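Local structure of beta-ketoacyl-[acyl-carrier-protein] synthase III (Pseudomonas aeruginosa, 2X3E) at residues Tyr14-Val19 / His46-Leu51; Asp140-Thr145 / Ala155-Gly160. The protein probably catalyses the first condensation of fatty acid synthesis, joining acetyl-CoA and malonyl-ACP to give acetoacetyl-ACP. The protein carries 1 engineered substitution. All coordinates share one frame; numbering follows the deposited sequence.

Contact 1 (Tyr14-Val19 / His46-Leu51)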
loop_
_atom_site.group_PDB
_atom_site.type_symbol
_atom_site.label_atom_id
_atom_site.label_comp_id
_atom_site.label_asym_id
_atom_site.label_seq_id
_atom_site.Cartn_x
_atom_site.Cartn_y
_atom_site.Cartn_z
ATOM N N TYR A 14 11.111 6.012 16.527
ATOM C CA TYR A 14 12.088 7.069 16.343
ATOM C C TYR A 14 11.383 8.394 16.056
ATOM O O TYR A 14 10.473 8.461 15.227
ATOM C CB TYR A 14 13.060 6.724 15.210
ATOM C CG TYR A 14 14.114 7.788 15.000
ATOM C CD1 TYR A 14 15.183 7.909 15.878
ATOM C CD2 TYR A 14 14.029 8.688 13.935
ATOM C CE1 TYR A 14 16.147 8.894 15.708
ATOM C CE2 TYR A 14 14.997 9.678 13.750
ATOM C CZ TYR A 14 16.052 9.770 14.642
ATOM O OH TYR A 14 17.019 10.735 14.480
ATOM N N LEU A 15 11.807 9.432 16.769
ATOM C CA LEU A 15 11.341 10.791 16.546
ATOM C C LEU A 15 12.526 11.627 16.072
ATOM O O LEU A 15 13.621 11.515 16.630
ATOM C CB LEU A 15 10.793 11.381 17.846
ATOM C CG LEU A 15 9.532 10.742 18.426
ATOM C CD1 LEU A 15 9.370 11.134 19.886
ATOM C CD2 LEU A 15 8.298 11.124 17.618
ATOM N N PRO A 16 12.318 12.466 15.040
ATOM C CA PRO A 16 13.411 13.339 14.631
ATOM C C PRO A 16 13.800 14.298 15.752
ATOM O O PRO A 16 12.981 14.618 16.616
ATOM C CB PRO A 16 12.848 14.098 13.416
ATOM C CG PRO A 16 11.394 13.830 13.385
ATOM C CD PRO A 16 11.113 12.625 14.204
ATOM N N GLU A 17 15.052 14.733 15.730
ATOM C CA GLU A 17 15.624 15.519 16.811
ATOM C C GLU A 17 14.980 16.902 16.931
ATOM O O GLU A 17 14.653 17.345 18.037
ATOM C CB GLU A 17 17.127 15.662 16.591
ATOM C CG GLU A 17 17.894 16.084 17.820
ATOM C CD GLU A 17 19.389 16.017 17.603
ATOM O OE1 GLU A 17 19.962 17.011 17.115
ATOM O OE2 GLU A 17 19.989 14.969 17.923
ATOM N N ALA A 18 14.797 17.567 15.791
ATOM C CA ALA A 18 14.279 18.935 15.761
ATOM C C ALA A 18 12.852 18.997 16.283
ATOM O O ALA A 18 12.024 18.149 15.960
ATOM C CB ALA A 18 14.352 19.511 14.344
ATOM N N VAL A 19 12.575 20.008 17.100
ATOM C CA VAL A 19 11.266 20.176 17.701
ATOM C C VAL A 19 10.748 21.578 17.385
ATOM O O VAL A 19 11.502 22.547 17.437
ATOM C CB VAL A 19 11.338 19.943 19.225
ATOM C CG1 VAL A 19 9.995 20.200 19.874
ATOM C CG2 VAL A 19 11.792 18.520 19.526
ATOM N N HIS A 46 7.803 17.044 16.508
ATOM C CA HIS A 46 9.125 16.744 15.980
ATOM C C HIS A 46 9.105 16.896 14.463
ATOM O O HIS A 46 8.137 16.498 13.801
ATOM C CB HIS A 46 9.569 15.343 16.406
ATOM C CG HIS A 46 9.810 15.222 17.881
ATOM N ND1 HIS A 46 11.075 15.174 18.424
ATOM C CD2 HIS A 46 8.949 15.154 18.925
ATOM C CE1 HIS A 46 10.984 15.084 19.740
ATOM N NE2 HIS A 46 9.706 15.073 20.070
ATOM N N ILE A 47 10.170 17.492 13.926
ATOM C CA ILE A 47 10.212 17.915 12.527
ATOM C C ILE A 47 11.354 17.198 11.804
ATOM O O ILE A 47 12.518 17.327 12.181
ATOM C CB ILE A 47 10.377 19.457 12.424
ATOM C CG1 ILE A 47 9.222 20.178 13.140
ATOM C CG2 ILE A 47 10.446 19.907 10.974
ATOM C CD1 ILE A 47 7.847 19.930 12.525
ATOM N N ALA A 48 11.008 16.449 10.761
ATOM C CA ALA A 48 11.969 15.586 10.070
ATOM C C ALA A 48 13.092 16.360 9.380
ATOM O O ALA A 48 14.228 15.890 9.334
ATOM C CB ALA A 48 11.250 14.692 9.069
ATOM N N GLY A 49 12.777 17.536 8.844
ATOM C CA GLY A 49 13.790 18.385 8.207
ATOM C C GLY A 49 14.344 17.734 6.953
ATOM O O GLY A 49 13.601 17.507 5.998
ATOM N N ASP A 50 15.638 17.413 6.952
ATOM C CA ASP A 50 16.242 16.741 5.790
ATOM C C ASP A 50 16.001 15.229 5.763
ATOM O O ASP A 50 16.285 14.584 4.751
ATOM C CB ASP A 50 17.747 17.061 5.647
ATOM C CG ASP A 50 18.591 16.593 6.831
ATOM O OD1 ASP A 50 18.111 15.804 7.671
ATOM O OD2 ASP A 50 19.764 17.023 6.911
ATOM N N LEU A 51 15.470 14.674 6.854
ATOM C CA LEU A 51 15.148 13.248 6.923
ATOM C C LEU A 51 13.792 12.969 6.283
ATOM O O LEU A 51 12.872 13.779 6.394
ATOM C CB LEU A 51 15.142 12.762 8.379
ATOM C CG LEU A 51 16.463 12.898 9.145
ATOM C CD1 LEU A 51 16.319 12.304 10.524
ATOM C CD2 LEU A 51 17.610 12.222 8.409
#
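His46 reaches across to Leu15, Pro16 and Val19, with Leu15 over one face of its imidazole, Val19 over the other and Pro16 O at the edge. Its CB packs against CD of the Pro16 ring, at 3.8 Å. With CG anti to the carbonyl carbon (chi1 -67°), the ring starts beside the backbone N. His46 ND1 then donates to Pro16 O at 2.7 Å, a bond lying close to the ring plane and nearly in line with the carbonyl (C=O...N angle 176°). Leu15 CB lies 4.0 Å from the centroid of the His46 ring, a CH-pi contact. The opposite face takes Val19 CG2, 3.5 Å from His46 CE1. At the tip, His46 NE2 meets Leu15 CD1 at 4.0 Å. Histidine suits this place because it offers a donor at its edge and flat faces to aliphatic groups. Pro16, compact and rigid, lays CB against Ile47 O and CG against Ala48 N. Ile47 N donates to Ala18 O at 2.8 Å, from above the carbonyl plane. Gly49, with positive phi, fits the second position of the type II' turn Ala48-Leu51. Val19 and His46 form an antiparallel, non-hydrogen-bonded beta bridge, pairing the start of strand 19-21 with the end of strand 44-46.

Contact 2 (Asp140-Thr145 / Ala155-Gly160)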
loop_
_atom_site.group_PDB
_atom_site.type_symbol
_atom_site.label_atom_id
_atom_site.label_comp_id
_atom_site.label_asym_id
_atom_site.label_seq_id
_atom_site.Cartn_x
_atom_site.Cartn_y
_atom_site.Cartn_z
ATOM N N ASP A 140 5.073 8.675 9.088
ATOM C CA ASP A 140 4.663 9.792 8.260
ATOM C C ASP A 140 5.482 11.037 8.595
ATOM O O ASP A 140 5.866 11.253 9.751
ATOM C CB ASP A 140 3.156 10.057 8.411
ATOM C CG ASP A 140 2.316 9.336 7.354
ATOM O OD1 ASP A 140 2.628 9.461 6.156
ATOM O OD2 ASP A 140 1.325 8.659 7.716
ATOM N N THR A 141 5.761 11.825 7.564
ATOM C CA THR A 141 6.466 13.094 7.689
ATOM C C THR A 141 5.593 14.209 7.102
ATOM O O THR A 141 5.989 14.927 6.168
ATOM C CB THR A 141 7.829 13.056 6.980
ATOM O OG1 THR A 141 7.666 12.532 5.655
ATOM C CG2 THR A 141 8.818 12.184 7.758
ATOM N N PHE A 142 4.400 14.349 7.672
ATOM C CA PHE A 142 3.429 15.342 7.211
ATOM C C PHE A 142 3.940 16.775 7.209
ATOM O O PHE A 142 3.461 17.578 6.414
ATOM C CB PHE A 142 2.129 15.265 8.026
ATOM C CG PHE A 142 1.038 14.483 7.353
ATOM C CD1 PHE A 142 1.288 13.222 6.838
ATOM C CD2 PHE A 142 -0.245 15.008 7.235
ATOM C CE1 PHE A 142 0.284 12.496 6.218
ATOM C CE2 PHE A 142 -1.252 14.287 6.616
ATOM C CZ PHE A 142 -0.984 13.024 6.107
ATOM N N SER A 143 4.895 17.107 8.075
ATOM C CA SER A 143 5.443 18.475 8.095
ATOM C C SER A 143 5.963 18.908 6.724
ATOM O O SER A 143 5.890 20.086 6.384
ATOM C CB SER A 143 6.546 18.639 9.145
ATOM O OG SER A 143 7.770 18.072 8.707
ATOM N N HIS A 144 6.475 17.964 5.932
ATOM C CA HIS A 144 6.942 18.293 4.577
ATOM C C HIS A 144 5.804 18.756 3.675
ATOM O O HIS A 144 6.046 19.434 2.681
ATOM C CB HIS A 144 7.636 17.100 3.912
ATOM C CG HIS A 144 8.916 16.699 4.571
ATOM N ND1 HIS A 144 9.280 15.382 4.742
ATOM C CD2 HIS A 144 9.918 17.439 5.101
ATOM C CE1 HIS A 144 10.451 15.326 5.349
ATOM N NE2 HIS A 144 10.860 16.561 5.580
ATOM N N THR A 145 4.572 18.393 4.034
ATOM C CA THR A 145 3.396 18.590 3.188
ATOM C C THR A 145 2.489 19.736 3.651
ATOM O O THR A 145 1.457 19.997 3.035
ATOM C CB THR A 145 2.548 17.292 3.138
ATOM O OG1 THR A 145 1.823 17.137 4.367
ATOM C CG2 THR A 145 3.438 16.065 2.924
ATOM N N ALA A 155 0.176 23.677 13.786
ATOM C CA ALA A 155 0.012 23.520 15.235
ATOM C C ALA A 155 -0.267 22.065 15.638
ATOM O O ALA A 155 0.068 21.657 16.750
ATOM C CB ALA A 155 -1.100 24.432 15.746
ATOM N N LEU A 156 -0.859 21.285 14.737
ATOM C CA LEU A 156 -1.340 19.941 15.063
ATOM C C LEU A 156 -0.353 18.833 14.684
ATOM O O LEU A 156 -0.104 17.916 15.475
ATOM C CB LEU A 156 -2.682 19.694 14.356
ATOM C CG LEU A 156 -3.375 18.339 14.533
ATOM C CD1 LEU A 156 -3.656 18.071 16.001
ATOM C CD2 LEU A 156 -4.670 18.308 13.718
ATOM N N PHE A 157 0.205 18.915 13.479
ATOM C CA PHE A 157 0.914 17.782 12.889
ATOM C C PHE A 157 2.409 17.731 13.198
ATOM O O PHE A 157 3.104 18.742 13.173
ATOM C CB PHE A 157 0.686 17.718 11.368
ATOM C CG PHE A 157 -0.695 17.269 10.994
ATOM C CD1 PHE A 157 -1.038 15.930 11.057
ATOM C CD2 PHE A 157 -1.658 18.187 10.605
ATOM C CE1 PHE A 157 -2.318 15.507 10.737
ATOM C CE2 PHE A 157 -2.934 17.772 10.281
ATOM C CZ PHE A 157 -3.265 16.428 10.342
ATOM N N GLY A 158 2.882 16.523 13.476
ATOM C CA GLY A 158 4.308 16.258 13.675
ATOM C C GLY A 158 4.732 15.036 12.890
ATOM O O GLY A 158 3.901 14.390 12.243
ATOM N N ASP A 159 6.022 14.716 12.966
ATOM C CA ASP A 159 6.630 13.623 12.210
ATOM C C ASP A 159 7.141 12.528 13.138
ATOM O O ASP A 159 7.455 12.774 14.306
ATOM C CB ASP A 159 7.817 14.141 11.386
ATOM C CG ASP A 159 7.435 15.243 10.417
ATOM O OD1 ASP A 159 6.250 15.334 10.032
ATOM O OD2 ASP A 159 8.337 16.017 10.021
ATOM N N GLY A 160 7.264 11.319 12.607
ATOM C CA GLY A 160 7.797 10.216 13.391
ATOM C C GLY A 160 7.536 8.867 12.778
ATOM O O GLY A 160 6.867 8.758 11.744
HETATM O O HOH W 1 3.287 12.910 10.167
#
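Asp140 and Gly160 face each other as an antiparallel hydrogen-bonded pair, Asp140 N donating to Gly160 O and Gly160 N to Asp140 O, both at 3.2 Å; the directions CA 140 to 143 and CA 157 to 160 are 133° apart. Gly160 suits the pair because at its backbone angles a CB would press on the carbonyl of Asp159. The Asp159 carboxylate reaches across to residues 142-144, which have helical backbone angles, with CG anti to the carbonyl carbon (chi1 -58°). Asp159 OD1 accepts from Ser143 N at 3.0 Å in a nearly straight bond (168°), and Asp159 OD2 accepts from Ser143 OG at a short 2.5 Å, each through its syn lone pair. Serine is apt here, since one small residue supplies both donors. Water 1 accepts from Phe142 N at 3.1 Å and donates to Gly158 O at 2.6 Å, bridging the backbones. On the apolar side Phe142 and Phe157 lie side by side; CD2 of Phe142 sits over the rim of the Phe157 ring, 4.0 Å from its CD1. Phe211 meets both rings, and Phe142 also packs on Cys87 of the second subunit. The Asp140 carboxylate leads away from 155-160, OD1 bonded to Thr82 OG1 and Ser81 N, OD2 to Ala283 N. Two bonds from Ser143 fix the rotation of the buried Asp159 carboxylate and would favour its ionised form.

How the contacts relate
Asp159 of contact 2 is the junction of the two contacts, whose centres are 9 Å apart. Its OD2 probably accepts from Ala48 N at 2.8 Å, and its backbone N probably donates to His46 O at 2.9 Å, so the 46-51 loop is tied to 155-160 by backbone and side chain alike. His144 NE2 adds a hydrogen bond to Gly49 O. Contact 1 lies at the surface, the side chain of Ile47 about 11 Å from that of Asn280, a predicted active-site residue. Contact 2 is buried and nearer the site: the Phe157 side chain lies about 3 Å from that of Asn280 and about 6 Å from that of His250, also predicted to be catalytic.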